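Local coordinates for alpha-11 giardin (Giardia intestinalis, PDB 2II2), which binds calcium as a member of the annexin family, probably associates with acidic phospholipids, and is thought to take part in parasite attachment and cytoskeletal remodelling, at residues A[226-229]-A[234-237]; A[272-275]-A[279-282]; A[286-291]-A[296-301]. All coordinates share one frame; numbering follows the deposited sequence.

Contact 1 (A[226-229]-A[234-237]); sequences HYYN and RAVA
Tyr227 and Ala235 bring the backbones of helices 216-230 and 232-244 close together, with their CA atoms 4.7 Å apart. The two helices follow each other in the chain, and the contact lies just beside the turn that joins them. The small side chain of Ala235 probably permits this approach. Its CB sits 3.6 Å from the backbone N of Tyr228 and also touches Tyr228 CB, near the plane of the Tyr228 ring and at its edge. Tyr227 CB rests in turn on the backbone of the second helix, 3.8 Å from Ala235 CA.

The larger side-chain overlap is between Tyr227 and Arg234. Arg234 leaves its helix with CG anti to the backbone N (chi1 -165°) and then runs extended, which carries its length past one side of the Tyr227 ring. CG and CD pass CD2 of the tyrosine, and NE comes within 3.5 Å of Tyr227 CE2. The guanidinium is tilted 27° from the ring plane, and Tyr227 CE2 lies over one of its faces. CD2 of the preceding His226 lies over the centre of a Tyr227 ring face.

A water is 3.0 Å from Tyr227 OH and accepts a hydrogen bond from Arg234 NH2, at the edge of the guanidinium and in its plane. Tyr227 OH also bonds Gln206 NE2, and Arg234 touches His273 of helix 270-274. The contact thus combines packing round Ala235 with a water bridge at the polar ends of Tyr227 and Arg234. The arginine's charge probably polarises that water.

Contact 2 (A[272-275]-A[279-282]); sequences VHYA and VMRD
Tyr274 OH is hydrogen-bonded to Asp283 OD2, one residue beyond the 279-282 segment, and the ring behind that hydroxyl packs against Met280. The bond ties the far end of the tyrosine to the first turn of helix 280-287. Tyr274 belongs to the short helix 270-274. The contact thus joins two helices that follow each other in the chain, across the loop between them.

The ring meets both backbone and side chain of Met280. Tyr274 CD2 lies 3.5 Å from Met280 N and 3.6 Å from Met280 CB. Met280 CG stands over one face of the ring, 4.2 Å from its centroid and 19° off the ring normal. This is a CH-pi contact, displaced from the ring centre toward the rim. Met280 SD lies toward the CB end of the tyrosine, 4.2 Å from Tyr274 CB. It is 5.0 Å from the centroid of the Tyr274 ring in an oblique Met-aromatic contact. With chi1 at -174° the tyrosine ring swings away from its own backbone N, toward the start of the other helix. The methionine chain is extended and crosses the tyrosine at about a right angle.

Val279 holds the N-cap position of helix 280-287, and its carbonyl carbon is 4.0 Å from Tyr274 CE2. Tyr274 also touches Val244 of helix 232-244, while Met280 touches Leu308 near the C-terminus. Across the two segments the chemistry is mainly dispersion, with the ring lying against the Met280 backbone as well as its side chain. The hydroxyl bond to Asp283 probably limits how far the ring can shift against Met280.

Contact 3 (A[286-291]-A[296-301]); sequences SRFQSK and VNFRDA
Phe298 turns its edge to the face of Phe288. The two ring planes stand at 72° and their centroids are 5.2 Å apart. Phe298 CE2 sits over the centre of the Phe288 ring, 3.9 Å from its CD2. The opposite face of Phe288 is covered by CG of Arg287, so the ring is held between an aromatic edge and an aliphatic chain.

Beside the rings, Arg299 reaches back to the main chain of Phe288. Its chain bends at chi3 (73°), bringing NH1 to Phe288 O at 2.9 Å. The N-H points nearly straight at the oxygen (159°), which lies close to the guanidinium plane, and the donor is in the carbonyl plane.

This edge-to-face pair and arginine bond join the end of helix 280-287 to the start of helix 298-306, the last two helices of this all-helical annexin. Phe298 also packs on Ala256 and Ala257 of helix 249-263 and on Val68 of helix 64-73. The latter helix carries Glu66, a residue that binds calcium in another structure of this protein; no calcium is bound there here.

Phe288 O has a second partner, a water 3.0 Å away that also accepts from Arg299 N. Another water lies between Ser290 O and Val296 O, with a weak bond from Arg299 NH1. Val296 CA makes a CA-H...O contact of 3.5 Å with Ser290 O.

How the contacts relate
The three contacts follow one another along the chain. The centre of contact 1 lies about 10 Å from the centre of the chain; those of contacts 2 and 3 lie about 17 and 19 Å from it. Contact 2 is nevertheless buried, while contacts 1 and 3 are partly buried. Contacts 1 and 2 touch directly: Ala237 CB packs on Tyr274 N at 3.6 Å, and Arg234 lies against His273. Contacts 2 and 3 share helix 280-287, one at its start and the other at its end. Contacts 1 and 3 do not meet. Both use bridging waters, and contact 3 adds a direct hydrogen bond. Contact 2 rests on ring and methionine packing. Buried aromatic rings serve all three.

Contact 1 (A[226-229]-A[234-237])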
loop_
_atom_site.group_PDB
_atom_site.type_symbol
_atom_site.label_atom_id
_atom_site.label_comp_id
_atom_site.label_asym_id
_atom_site.label_seq_id
_atom_site.Cartn_x
_atom_site.Cartn_y
_atom_site.Cartn_z
ATOM N N HIS A 226 -6.357 2.027 -11.272
ATOM C CA HIS A 226 -6.616 1.206 -12.462
ATOM C C HIS A 226 -6.475 -0.277 -12.147
ATOM O O HIS A 226 -7.379 -1.068 -12.387
ATOM C CB HIS A 226 -5.611 1.652 -13.541
ATOM C CG HIS A 226 -5.368 0.639 -14.611
ATOM N ND1 HIS A 226 -6.312 0.307 -15.558
ATOM C CD2 HIS A 226 -4.287 -0.137 -14.844
ATOM C CE1 HIS A 226 -5.806 -0.634 -16.335
ATOM N NE2 HIS A 226 -4.582 -0.911 -15.932
ATOM N N TYR A 227 -5.322 -0.664 -11.615
ATOM C CA TYR A 227 -5.084 -2.080 -11.361
ATOM C C TYR A 227 -6.005 -2.645 -10.293
ATOM O O TYR A 227 -6.349 -3.811 -10.371
ATOM C CB TYR A 227 -3.609 -2.352 -11.058
ATOM C CG TYR A 227 -2.758 -2.450 -12.306
ATOM C CD1 TYR A 227 -1.624 -1.677 -12.472
ATOM C CD2 TYR A 227 -3.093 -3.347 -13.325
ATOM C CE1 TYR A 227 -0.826 -1.789 -13.633
ATOM C CE2 TYR A 227 -2.306 -3.463 -14.474
ATOM C CZ TYR A 227 -1.178 -2.686 -14.623
ATOM O OH TYR A 227 -0.406 -2.855 -15.745
ATOM N N TYR A 228 -6.379 -1.839 -9.299
ATOM C CA TYR A 228 -7.266 -2.293 -8.236
ATOM C C TYR A 228 -8.574 -2.806 -8.825
ATOM O O TYR A 228 -9.118 -3.804 -8.374
ATOM C CB TYR A 228 -7.527 -1.162 -7.223
ATOM C CG TYR A 228 -8.336 -1.686 -6.053
ATOM C CD1 TYR A 228 -7.693 -2.277 -4.960
ATOM C CD2 TYR A 228 -9.708 -1.600 -6.040
ATOM C CE1 TYR A 228 -8.419 -2.799 -3.889
ATOM C CE2 TYR A 228 -10.445 -2.129 -4.972
ATOM C CZ TYR A 228 -9.795 -2.724 -3.895
ATOM O OH TYR A 228 -10.508 -3.254 -2.841
ATOM N N ASN A 229 -9.055 -2.086 -9.838
ATOM C CA ASN A 229 -10.275 -2.484 -10.518
ATOM C C ASN A 229 -10.180 -3.865 -11.187
ATOM O O ASN A 229 -11.166 -4.575 -11.301
ATOM C CB ASN A 229 -10.689 -1.484 -11.564
ATOM C CG ASN A 229 -11.220 -0.193 -10.982
ATOM O OD1 ASN A 229 -11.575 -0.130 -9.804
ATOM N ND2 ASN A 229 -11.287 0.840 -11.801
ATOM N N ARG A 234 -3.447 -7.137 -7.749
ATOM C CA ARG A 234 -2.712 -6.588 -8.874
ATOM C C ARG A 234 -2.252 -5.157 -8.582
ATOM O O ARG A 234 -1.171 -4.743 -9.006
ATOM C CB ARG A 234 -3.558 -6.682 -10.158
ATOM C CG ARG A 234 -2.759 -6.484 -11.417
ATOM C CD ARG A 234 -3.569 -6.917 -12.591
ATOM N NE ARG A 234 -2.810 -6.839 -13.817
ATOM C CZ ARG A 234 -3.286 -7.139 -15.019
ATOM N NH1 ARG A 234 -4.535 -7.570 -15.130
ATOM N NH2 ARG A 234 -2.507 -7.009 -16.091
ATOM N N ALA A 235 -3.102 -4.381 -7.905
ATOM C CA ALA A 235 -2.705 -3.050 -7.470
ATOM C C ALA A 235 -1.513 -3.152 -6.514
ATOM O O ALA A 235 -0.586 -2.351 -6.620
ATOM C CB ALA A 235 -3.850 -2.343 -6.779
ATOM N N VAL A 236 -1.574 -4.127 -5.600
ATOM C CA VAL A 236 -0.479 -4.319 -4.667
ATOM C C VAL A 236 0.797 -4.722 -5.410
ATOM O O VAL A 236 1.874 -4.201 -5.137
ATOM C CB VAL A 236 -0.852 -5.358 -3.599
ATOM C CG1 VAL A 236 0.341 -5.678 -2.687
ATOM C CG2 VAL A 236 -2.016 -4.877 -2.765
ATOM N N ALA A 237 0.673 -5.651 -6.363
ATOM C CA ALA A 237 1.834 -6.055 -7.163
ATOM C C ALA A 237 2.437 -4.859 -7.897
ATOM O O ALA A 237 3.667 -4.716 -7.929
ATOM C CB ALA A 237 1.441 -7.112 -8.160
HETATM O O HOH W 1 0.150 -5.764 -15.566
#

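Contact 2 (A[272-275]-A[279-282])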
loop_
_atom_site.group_PDB
_atom_site.type_symbol
_atom_site.label_atom_id
_atom_site.label_comp_id
_atom_site.label_asym_id
_atom_site.label_seq_id
_atom_site.Cartn_x
_atom_site.Cartn_y
_atom_site.Cartn_z
ATOM N N VAL A 272 1.335 -13.483 -7.789
ATOM C CA VAL A 272 0.722 -13.966 -9.044
ATOM C C VAL A 272 0.790 -12.878 -10.103
ATOM O O VAL A 272 1.180 -13.113 -11.240
ATOM C CB VAL A 272 -0.771 -14.375 -8.815
ATOM C CG1 VAL A 272 -1.452 -14.748 -10.135
ATOM C CG2 VAL A 272 -0.881 -15.544 -7.822
ATOM N N HIS A 273 0.347 -11.683 -9.723
ATOM C CA HIS A 273 0.316 -10.560 -10.633
ATOM C C HIS A 273 1.670 -9.959 -10.863
ATOM O O HIS A 273 1.891 -9.316 -11.881
ATOM C CB HIS A 273 -0.611 -9.488 -10.113
ATOM C CG HIS A 273 -1.997 -9.970 -9.932
ATOM N ND1 HIS A 273 -2.863 -10.136 -10.987
ATOM C CD2 HIS A 273 -2.668 -10.347 -8.821
ATOM C CE1 HIS A 273 -4.021 -10.571 -10.525
ATOM N NE2 HIS A 273 -3.936 -10.696 -9.216
ATOM N N TYR A 274 2.563 -10.109 -9.897
ATOM C CA TYR A 274 3.891 -9.556 -10.052
ATOM C C TYR A 274 4.654 -10.234 -11.191
ATOM O O TYR A 274 5.580 -9.657 -11.775
ATOM C CB TYR A 274 4.667 -9.644 -8.728
ATOM C CG TYR A 274 6.016 -8.957 -8.785
ATOM C CD1 TYR A 274 6.178 -7.633 -8.378
ATOM C CD2 TYR A 274 7.159 -9.611 -9.294
ATOM C CE1 TYR A 274 7.434 -7.010 -8.467
ATOM C CE2 TYR A 274 8.388 -8.990 -9.392
ATOM C CZ TYR A 274 8.515 -7.688 -8.972
ATOM O OH TYR A 274 9.711 -7.050 -9.060
ATOM N N ALA A 275 4.260 -11.469 -11.502
ATOM C CA ALA A 275 4.954 -12.286 -12.500
ATOM C C ALA A 275 5.120 -11.596 -13.872
ATOM O O ALA A 275 6.082 -11.899 -14.610
ATOM C CB ALA A 275 4.278 -13.650 -12.631
ATOM N N VAL A 279 9.887 -12.666 -11.123
ATOM C CA VAL A 279 9.508 -13.556 -10.057
ATOM C C VAL A 279 9.652 -12.742 -8.771
ATOM O O VAL A 279 10.753 -12.285 -8.436
ATOM C CB VAL A 279 10.397 -14.821 -10.026
ATOM C CG1 VAL A 279 9.972 -15.719 -8.892
ATOM C CG2 VAL A 279 10.307 -15.592 -11.362
ATOM N N MET A 280 8.543 -12.523 -8.049
ATOM C CA MET A 280 8.597 -11.644 -6.878
ATOM C C MET A 280 9.646 -12.086 -5.870
ATOM O O MET A 280 10.381 -11.261 -5.355
ATOM C CB MET A 280 7.218 -11.533 -6.229
ATOM C CG MET A 280 7.105 -10.408 -5.222
ATOM S SD MET A 280 5.377 -10.253 -4.670
ATOM C CE MET A 280 5.612 -9.219 -3.223
ATOM N N ARG A 281 9.701 -13.381 -5.567
ATOM C CA ARG A 281 10.700 -13.884 -4.649
ATOM C C ARG A 281 12.113 -13.537 -5.117
ATOM O O ARG A 281 12.929 -13.065 -4.336
ATOM C CB ARG A 281 10.544 -15.395 -4.473
ATOM C CG ARG A 281 11.668 -16.050 -3.675
ATOM C CD ARG A 281 11.553 -17.578 -3.603
ATOM N NE ARG A 281 10.373 -18.012 -2.863
ATOM C CZ ARG A 281 9.450 -18.851 -3.325
ATOM N NH1 ARG A 281 9.556 -19.382 -4.544
ATOM N NH2 ARG A 281 8.428 -19.173 -2.555
ATOM N N ASP A 282 12.395 -13.787 -6.388
ATOM C CA ASP A 282 13.734 -13.536 -6.920
ATOM C C ASP A 282 14.091 -12.044 -6.909
ATOM O O ASP A 282 15.234 -11.660 -6.659
ATOM C CB ASP A 282 13.869 -14.082 -8.349
ATOM C CG ASP A 282 13.620 -15.600 -8.444
ATOM O OD1 ASP A 282 13.610 -16.306 -7.409
ATOM O OD2 ASP A 282 13.433 -16.074 -9.587
#

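Contact 3 (A[286-291]-A[296-301])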
loop_
_atom_site.group_PDB
_atom_site.type_symbol
_atom_site.label_atom_id
_atom_site.label_comp_id
_atom_site.label_asym_id
_atom_site.label_seq_id
_atom_site.Cartn_x
_atom_site.Cartn_y
_atom_site.Cartn_z
ATOM N N SER A 286 17.128 -10.052 -5.148
ATOM C CA SER A 286 18.074 -9.279 -5.952
ATOM C C SER A 286 18.118 -7.820 -5.555
ATOM O O SER A 286 19.197 -7.228 -5.469
ATOM C CB SER A 286 17.716 -9.361 -7.435
ATOM O OG SER A 286 17.863 -10.673 -7.921
ATOM N N ARG A 287 16.930 -7.237 -5.363
ATOM C CA ARG A 287 16.814 -5.792 -5.194
ATOM C C ARG A 287 17.292 -5.305 -3.852
ATOM O O ARG A 287 17.946 -4.252 -3.761
ATOM C CB ARG A 287 15.351 -5.332 -5.417
ATOM C CG ARG A 287 15.064 -3.858 -5.042
ATOM C CD ARG A 287 15.854 -2.954 -5.939
ATOM N NE ARG A 287 15.741 -1.497 -5.692
ATOM C CZ ARG A 287 16.549 -0.795 -4.889
ATOM N NH1 ARG A 287 17.497 -1.406 -4.180
ATOM N NH2 ARG A 287 16.430 0.529 -4.786
ATOM N N PHE A 288 16.921 -6.019 -2.797
ATOM C CA PHE A 288 17.085 -5.495 -1.423
ATOM C C PHE A 288 18.362 -6.060 -0.802
ATOM O O PHE A 288 18.332 -6.971 0.056
ATOM C CB PHE A 288 15.822 -5.748 -0.595
ATOM C CG PHE A 288 14.598 -5.093 -1.170
ATOM C CD1 PHE A 288 13.674 -5.843 -1.881
ATOM C CD2 PHE A 288 14.401 -3.717 -1.065
ATOM C CE1 PHE A 288 12.550 -5.243 -2.447
ATOM C CE2 PHE A 288 13.279 -3.119 -1.632
ATOM C CZ PHE A 288 12.357 -3.897 -2.321
ATOM N N GLN A 289 19.490 -5.540 -1.271
ATOM C CA GLN A 289 20.812 -6.022 -0.862
ATOM C C GLN A 289 21.668 -4.977 -0.139
ATOM O O GLN A 289 22.907 -5.051 -0.145
ATOM C CB GLN A 289 21.589 -6.502 -2.087
ATOM C CG GLN A 289 21.046 -7.752 -2.714
ATOM C CD GLN A 289 21.764 -8.977 -2.251
ATOM O OE1 GLN A 289 22.954 -9.152 -2.516
ATOM N NE2 GLN A 289 21.050 -9.846 -1.555
ATOM N N SER A 290 21.039 -4.011 0.499
ATOM C CA SER A 290 21.801 -2.960 1.187
ATOM C C SER A 290 22.582 -3.435 2.400
ATOM O O SER A 290 22.101 -4.307 3.139
ATOM C CB SER A 290 20.858 -1.841 1.607
ATOM O OG SER A 290 21.565 -0.859 2.346
ATOM N N LYS A 291 23.759 -2.841 2.622
ATOM C CA LYS A 291 24.561 -3.124 3.817
ATOM C C LYS A 291 24.279 -2.140 4.958
ATOM O O LYS A 291 24.867 -2.262 6.041
ATOM C CB LYS A 291 26.060 -3.080 3.481
ATOM C CG LYS A 291 26.618 -1.668 3.248
ATOM C CD LYS A 291 28.046 -1.679 2.726
ATOM C CE LYS A 291 28.699 -0.311 2.864
ATOM N NZ LYS A 291 30.012 -0.241 2.155
ATOM N N VAL A 296 19.712 -3.952 6.305
ATOM C CA VAL A 296 20.350 -5.236 6.007
ATOM C C VAL A 296 19.420 -6.446 6.177
ATOM O O VAL A 296 19.519 -7.412 5.400
ATOM C CB VAL A 296 21.661 -5.418 6.785
ATOM C CG1 VAL A 296 21.402 -5.512 8.264
ATOM C CG2 VAL A 296 22.400 -6.657 6.290
ATOM N N ASN A 297 18.527 -6.394 7.170
ATOM C CA ASN A 297 17.609 -7.503 7.408
ATOM C C ASN A 297 16.230 -7.344 6.798
ATOM O O ASN A 297 15.356 -8.198 6.987
ATOM C CB ASN A 297 17.512 -7.811 8.903
ATOM C CG ASN A 297 18.839 -8.297 9.444
ATOM O OD1 ASN A 297 19.358 -9.314 8.987
ATOM N ND2 ASN A 297 19.385 -7.594 10.407
ATOM N N PHE A 298 16.018 -6.253 6.061
ATOM C CA PHE A 298 14.721 -6.002 5.442
ATOM C C PHE A 298 14.343 -7.102 4.461
ATOM O O PHE A 298 13.195 -7.557 4.458
ATOM C CB PHE A 298 14.673 -4.640 4.720
ATOM C CG PHE A 298 13.382 -4.459 3.979
ATOM C CD1 PHE A 298 12.183 -4.254 4.684
ATOM C CD2 PHE A 298 13.314 -4.629 2.609
ATOM C CE1 PHE A 298 10.983 -4.172 4.030
ATOM C CE2 PHE A 298 12.091 -4.552 1.937
ATOM C CZ PHE A 298 10.935 -4.341 2.662
ATOM N N ARG A 299 15.284 -7.516 3.601
ATOM C CA ARG A 299 14.973 -8.553 2.605
ATOM C C ARG A 299 14.366 -9.799 3.245
ATOM O O ARG A 299 13.358 -10.337 2.765
ATOM C CB ARG A 299 16.244 -8.889 1.819
ATOM C CG ARG A 299 16.164 -10.040 0.825
ATOM C CD ARG A 299 17.557 -10.312 0.243
ATOM N NE ARG A 299 18.439 -10.948 1.217
ATOM C CZ ARG A 299 19.425 -10.336 1.861
ATOM N NH1 ARG A 299 19.702 -9.054 1.627
ATOM N NH2 ARG A 299 20.171 -11.010 2.736
ATOM N N ASP A 300 14.991 -10.274 4.314
ATOM C CA ASP A 300 14.506 -11.461 4.979
ATOM C C ASP A 300 13.152 -11.257 5.652
ATOM O O ASP A 300 12.290 -12.139 5.601
ATOM C CB ASP A 300 15.543 -11.954 5.982
ATOM C CG ASP A 300 16.752 -12.578 5.298
ATOM O OD1 ASP A 300 16.613 -13.151 4.194
ATOM O OD2 ASP A 300 17.859 -12.481 5.857
ATOM N N ALA A 301 12.948 -10.084 6.235
ATOM C CA ALA A 301 11.638 -9.763 6.783
ATOM C C ALA A 301 10.574 -9.762 5.694
ATOM O O ALA A 301 9.468 -10.265 5.906
ATOM C CB ALA A 301 11.671 -8.415 7.481
HETATM O O HOH W 2 17.518 -5.947 2.748
HETATM O O HOH W 3 20.648 -6.704 2.670
#